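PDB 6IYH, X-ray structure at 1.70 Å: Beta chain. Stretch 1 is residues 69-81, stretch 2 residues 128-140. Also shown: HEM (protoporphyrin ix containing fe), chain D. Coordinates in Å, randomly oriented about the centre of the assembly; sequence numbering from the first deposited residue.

Stretch 1 69-81: SVGNAIAHMDDVA
Stretch 2, residues 128-140: AWQKMIAVIISAL

Stretch 2 is helical throughout (phi/psi near -63/-42, i to i+4 hydrogen bonds). Stretch 1 is helical from Ser69 to Ala75, leaves helical phi/psi at His76 (-106/34), makes a type I turn from His76 to Asp79, closed by Asp79 N to His76 O at 2.8 Å, and resumes helix at Val80. The axes of helices 69-75 and 128-140 approach to 10.8 Å at a signed crossing angle of 100°. Register is set by two pairs: Met77 CA to Met132 CA at 7.9 Å, and Ala81 CA to Ala139 CA at 4.2 Å; at the latter, Ala139 CB lies 3.7 Å from Ala81 CA.

No direct hydrogen bond crosses the contact; 449 Å² is buried, and the side chains meeting there are apolar. Val80 (t) points toward stretch 2 as a knob among Met132, Val135, Ile136 and Ala139. Its branches diverge: CG2 lies 3.6 Å from Val135 CG1 (Val135 also t), while CG1 lies 3.6 Å from Ala139 CB.

Met132 (chi1 t, chi2 p, chi3 off-well at -141°) carries its flexible end to helix 69-75, CE 3.6 Å from Ala73 O and 3.7 Å from Ala73 CB, and lays SD 4.2 Å from Met77 CB (chi1 p) in the turn beyond it. Ala73 points toward stretch 2, its small CB also 3.7 Å from Ile136 CG1. Ile136 starts sideways, but m,t brings its end nearer, with CD1 4.1 Å from Val70 CG1 (Val70 t). Ile74, likewise m,t, places CD1 3.7 Å from Trp129 CH2, an oblique approach to the ring; Trp129 has chi1 -82° and chi2 90°.

Some polar side-chain groups find partners away from the contact: His76 (m, chi2 89°) turns its end away, ND1 donating to Asn72 O at 3.1 Å. Water 1 bridges the backbones, 2.8 Å from Ala81 O and 2.9 Å from Ala139 O.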

# COMPACT_ATOMS: atom_id res chain seq x y z
N SER B 69 -24.46 -5.66 -2.35
CA SER B 69 -23.41 -6.50 -2.92
C SER B 69 -22.59 -7.16 -1.87
O SER B 69 -22.19 -8.28 -2.02
CB SER B 69 -22.55 -5.61 -3.82
OG SER B 69 -21.59 -6.35 -4.49
N VAL B 70 -22.34 -6.48 -0.76
CA VAL B 70 -21.71 -7.15 0.38
C VAL B 70 -22.63 -8.30 0.82
O VAL B 70 -22.19 -9.41 1.06
CB VAL B 70 -21.49 -6.15 1.53
CG1 VAL B 70 -21.04 -6.91 2.78
CG2 VAL B 70 -20.41 -5.08 1.20
N GLY B 71 -23.92 -8.04 0.89
CA GLY B 71 -24.87 -9.13 1.16
C GLY B 71 -24.74 -10.29 0.19
O GLY B 71 -24.69 -11.47 0.61
N ASN B 72 -24.59 -10.00 -1.09
CA ASN B 72 -24.30 -11.08 -2.11
C ASN B 72 -23.02 -11.83 -1.80
O ASN B 72 -22.93 -13.08 -1.87
CB ASN B 72 -24.23 -10.55 -3.56
CG ASN B 72 -25.54 -9.99 -4.06
OD1 ASN B 72 -26.60 -10.46 -3.68
ND2 ASN B 72 -25.46 -8.96 -4.90
N ALA B 73 -21.96 -11.08 -1.41
CA ALA B 73 -20.72 -11.77 -1.04
C ALA B 73 -20.91 -12.71 0.14
O ALA B 73 -20.35 -13.79 0.19
CB ALA B 73 -19.59 -10.77 -0.75
N ILE B 74 -21.68 -12.28 1.13
CA ILE B 74 -21.95 -13.08 2.28
C ILE B 74 -22.72 -14.37 1.89
O ILE B 74 -22.40 -15.46 2.38
CB ILE B 74 -22.71 -12.26 3.36
CG1 ILE B 74 -21.82 -11.23 4.01
CG2 ILE B 74 -23.30 -13.16 4.42
CD1 ILE B 74 -22.59 -10.13 4.72
N ALA B 75 -23.69 -14.25 0.99
CA ALA B 75 -24.45 -15.42 0.52
C ALA B 75 -23.54 -16.37 -0.27
O ALA B 75 -23.77 -17.56 -0.33
CB ALA B 75 -25.62 -14.94 -0.31
N HIS B 76 -22.50 -15.82 -0.91
CA HIS B 76 -21.48 -16.61 -1.58
C HIS B 76 -20.16 -16.68 -0.85
O HIS B 76 -19.09 -16.78 -1.48
CB HIS B 76 -21.29 -16.08 -2.99
CG HIS B 76 -22.48 -16.24 -3.89
ND1 HIS B 76 -23.49 -15.30 -3.98
CD2 HIS B 76 -22.82 -17.24 -4.74
CE1 HIS B 76 -24.39 -15.70 -4.86
NE2 HIS B 76 -24.00 -16.87 -5.34
N MET B 77 -20.18 -16.68 0.45
CA MET B 77 -18.93 -16.45 1.19
C MET B 77 -17.92 -17.59 1.03
O MET B 77 -16.73 -17.41 1.34
CB MET B 77 -19.13 -16.17 2.67
CG MET B 77 -19.74 -17.28 3.54
SD MET B 77 -20.39 -16.64 5.14
CE MET B 77 -18.86 -16.54 6.00
N ASP B 78 -18.41 -18.75 0.61
CA ASP B 78 -17.50 -19.87 0.30
C ASP B 78 -16.80 -19.67 -1.02
O ASP B 78 -15.80 -20.28 -1.22
CB ASP B 78 -18.20 -21.22 0.32
CG ASP B 78 -18.74 -21.58 1.66
OD1 ASP B 78 -18.13 -21.32 2.71
OD2 ASP B 78 -19.83 -22.19 1.67
N ASP B 79 -17.28 -18.84 -1.93
CA ASP B 79 -16.46 -18.48 -3.08
C ASP B 79 -16.83 -17.12 -3.65
O ASP B 79 -17.49 -17.02 -4.68
CB ASP B 79 -16.54 -19.58 -4.16
CG ASP B 79 -15.46 -19.43 -5.25
OD1 ASP B 79 -14.68 -18.45 -5.26
OD2 ASP B 79 -15.42 -20.33 -6.12
N VAL B 80 -16.36 -16.08 -2.97
CA VAL B 80 -16.70 -14.71 -3.41
C VAL B 80 -16.00 -14.38 -4.73
O VAL B 80 -16.59 -13.73 -5.58
CB VAL B 80 -16.29 -13.70 -2.34
CG1 VAL B 80 -16.60 -12.25 -2.75
CG2 VAL B 80 -16.91 -14.00 -1.01
N ALA B 81 -14.76 -14.84 -4.95
CA ALA B 81 -14.03 -14.59 -6.26
C ALA B 81 -14.87 -14.96 -7.47
O ALA B 81 -15.12 -14.14 -8.37
CB ALA B 81 -12.68 -15.34 -6.32
N ALA B 128 -13.68 -11.29 12.46
CA ALA B 128 -14.41 -12.00 11.43
C ALA B 128 -14.86 -11.11 10.25
O ALA B 128 -14.74 -11.48 9.10
CB ALA B 128 -15.66 -12.67 12.02
N TRP B 129 -15.34 -9.92 10.57
CA TRP B 129 -15.69 -8.91 9.56
C TRP B 129 -14.46 -8.42 8.75
O TRP B 129 -14.57 -8.25 7.55
CB TRP B 129 -16.47 -7.75 10.15
CG TRP B 129 -17.89 -8.14 10.25
CD1 TRP B 129 -18.50 -8.74 11.30
CD2 TRP B 129 -18.83 -8.09 9.21
NE1 TRP B 129 -19.83 -9.06 10.97
CE2 TRP B 129 -20.02 -8.70 9.68
CE3 TRP B 129 -18.77 -7.65 7.88
CZ2 TRP B 129 -21.17 -8.78 8.91
CZ3 TRP B 129 -19.93 -7.76 7.07
CH2 TRP B 129 -21.11 -8.31 7.61
N GLN B 130 -13.33 -8.27 9.39
CA GLN B 130 -12.11 -7.92 8.64
C GLN B 130 -11.73 -9.02 7.65
O GLN B 130 -11.38 -8.77 6.52
CB GLN B 130 -11.02 -7.62 9.59
CG GLN B 130 -9.70 -7.25 8.92
CD GLN B 130 -9.84 -5.95 8.14
OE1 GLN B 130 -10.61 -5.06 8.52
NE2 GLN B 130 -9.13 -5.88 7.00
N LYS B 131 -11.92 -10.29 8.05
CA LYS B 131 -11.67 -11.38 7.17
C LYS B 131 -12.63 -11.34 6.02
O LYS B 131 -12.26 -11.53 4.85
CB LYS B 131 -11.73 -12.72 7.97
CG LYS B 131 -11.54 -13.94 7.10
CD LYS B 131 -11.60 -15.19 7.95
CE LYS B 131 -11.65 -16.39 7.06
NZ LYS B 131 -11.44 -17.60 7.93
N MET B 132 -13.91 -11.09 6.28
CA MET B 132 -14.88 -10.97 5.23
C MET B 132 -14.54 -9.83 4.29
O MET B 132 -14.63 -9.94 3.05
CB MET B 132 -16.32 -10.74 5.76
CG MET B 132 -17.44 -10.73 4.74
SD MET B 132 -17.73 -12.42 4.04
CE MET B 132 -18.03 -12.04 2.37
N ILE B 133 -14.22 -8.69 4.87
CA ILE B 133 -13.79 -7.54 4.01
C ILE B 133 -12.59 -7.90 3.10
O ILE B 133 -12.56 -7.54 1.96
CB ILE B 133 -13.58 -6.32 4.93
CG1 ILE B 133 -14.91 -5.76 5.34
CG2 ILE B 133 -12.72 -5.21 4.27
CD1 ILE B 133 -14.87 -4.94 6.60
N ALA B 134 -11.55 -8.51 3.68
CA ALA B 134 -10.37 -8.95 2.95
C ALA B 134 -10.73 -9.89 1.82
O ALA B 134 -10.20 -9.80 0.73
CB ALA B 134 -9.37 -9.52 3.93
N VAL B 135 -11.69 -10.78 2.03
CA VAL B 135 -12.07 -11.70 1.00
C VAL B 135 -12.81 -10.96 -0.12
O VAL B 135 -12.58 -11.23 -1.26
CB VAL B 135 -12.95 -12.82 1.59
CG1 VAL B 135 -13.63 -13.59 0.49
CG2 VAL B 135 -12.10 -13.72 2.48
N ILE B 136 -13.63 -9.96 0.26
CA ILE B 136 -14.31 -9.12 -0.75
C ILE B 136 -13.27 -8.32 -1.58
O ILE B 136 -13.37 -8.21 -2.81
CB ILE B 136 -15.37 -8.19 -0.11
CG1 ILE B 136 -16.57 -9.02 0.37
CG2 ILE B 136 -15.80 -7.12 -1.08
CD1 ILE B 136 -17.48 -8.33 1.39
N ILE B 137 -12.31 -7.72 -0.87
CA ILE B 137 -11.29 -6.94 -1.56
C ILE B 137 -10.49 -7.78 -2.56
O ILE B 137 -10.22 -7.36 -3.70
CB ILE B 137 -10.37 -6.30 -0.54
CG1 ILE B 137 -11.11 -5.19 0.19
CG2 ILE B 137 -9.11 -5.74 -1.20
CD1 ILE B 137 -10.51 -4.84 1.51
N SER B 138 -10.09 -8.92 -2.10
CA SER B 138 -9.34 -9.83 -2.94
C SER B 138 -10.21 -10.20 -4.18
O SER B 138 -9.71 -10.22 -5.33
CB SER B 138 -8.89 -11.03 -2.11
OG SER B 138 -8.36 -11.98 -3.01
N ALA B 139 -11.48 -10.54 -3.97
CA ALA B 139 -12.38 -10.86 -5.10
C ALA B 139 -12.53 -9.70 -6.10
O ALA B 139 -12.58 -9.93 -7.35
CB ALA B 139 -13.72 -11.29 -4.60
N LEU B 140 -12.62 -8.45 -5.59
CA LEU B 140 -12.74 -7.31 -6.45
C LEU B 140 -11.46 -6.98 -7.20
O LEU B 140 -11.56 -6.47 -8.29
CB LEU B 140 -13.19 -6.06 -5.66
CG LEU B 140 -14.65 -6.17 -5.28
CD1 LEU B 140 -15.01 -5.05 -4.32
CD2 LEU B 140 -15.53 -6.05 -6.53
CHA HEM D . -20.56 0.48 -9.19
CHB HEM D . -19.94 -2.75 -5.70
CHC HEM D . -15.94 -0.36 -4.31
CHD HEM D . -16.53 2.78 -7.93
C1A HEM D . -20.68 -0.61 -8.36
C2A HEM D . -21.81 -1.48 -8.39
C3A HEM D . -21.66 -2.36 -7.42
C4A HEM D . -20.45 -2.05 -6.74
CMA HEM D . -22.61 -3.50 -7.07
CAA HEM D . -22.98 -1.46 -9.36
CBA HEM D . -22.69 -2.42 -10.51
CGA HEM D . -23.80 -2.51 -11.55
O1A HEM D . -24.10 -1.55 -12.28
O2A HEM D . -24.42 -3.58 -11.70
C1B HEM D . -18.78 -2.38 -4.99
C2B HEM D . -18.24 -3.09 -3.87
C3B HEM D . -17.17 -2.36 -3.44
C4B HEM D . -16.98 -1.29 -4.40
CMB HEM D . -18.79 -4.33 -3.13
CAB HEM D . -16.22 -2.55 -2.32
CBB HEM D . -16.47 -3.36 -1.28
C1C HEM D . -15.75 0.75 -5.11
C2C HEM D . -14.70 1.74 -5.02
C3C HEM D . -14.87 2.63 -6.07
C4C HEM D . -16.00 2.13 -6.86
CMC HEM D . -13.80 1.79 -3.84
CAC HEM D . -14.16 3.88 -6.41
CBC HEM D . -13.27 4.42 -5.56
C1D HEM D . -17.76 2.41 -8.52
C2D HEM D . -18.35 3.20 -9.58
C3D HEM D . -19.45 2.56 -9.99
C4D HEM D . -19.51 1.40 -9.09
CMD HEM D . -17.75 4.46 -10.21
CAD HEM D . -20.46 2.98 -11.05
CBD HEM D . -21.32 4.06 -10.34
CGD HEM D . -22.46 4.68 -11.15
O1D HEM D . -23.60 4.18 -11.15
O2D HEM D . -22.26 5.73 -11.75
NA HEM D . -19.88 -0.96 -7.36
NB HEM D . -17.95 -1.36 -5.33
NC HEM D . -16.47 1.01 -6.26
ND HEM D . -18.44 1.28 -8.21
FE HEM D . -18.19 -0.02 -6.85
O HOH W 1 -13.35 -12.14 -9.03
O HOH W 2 -19.15 1.26 -5.51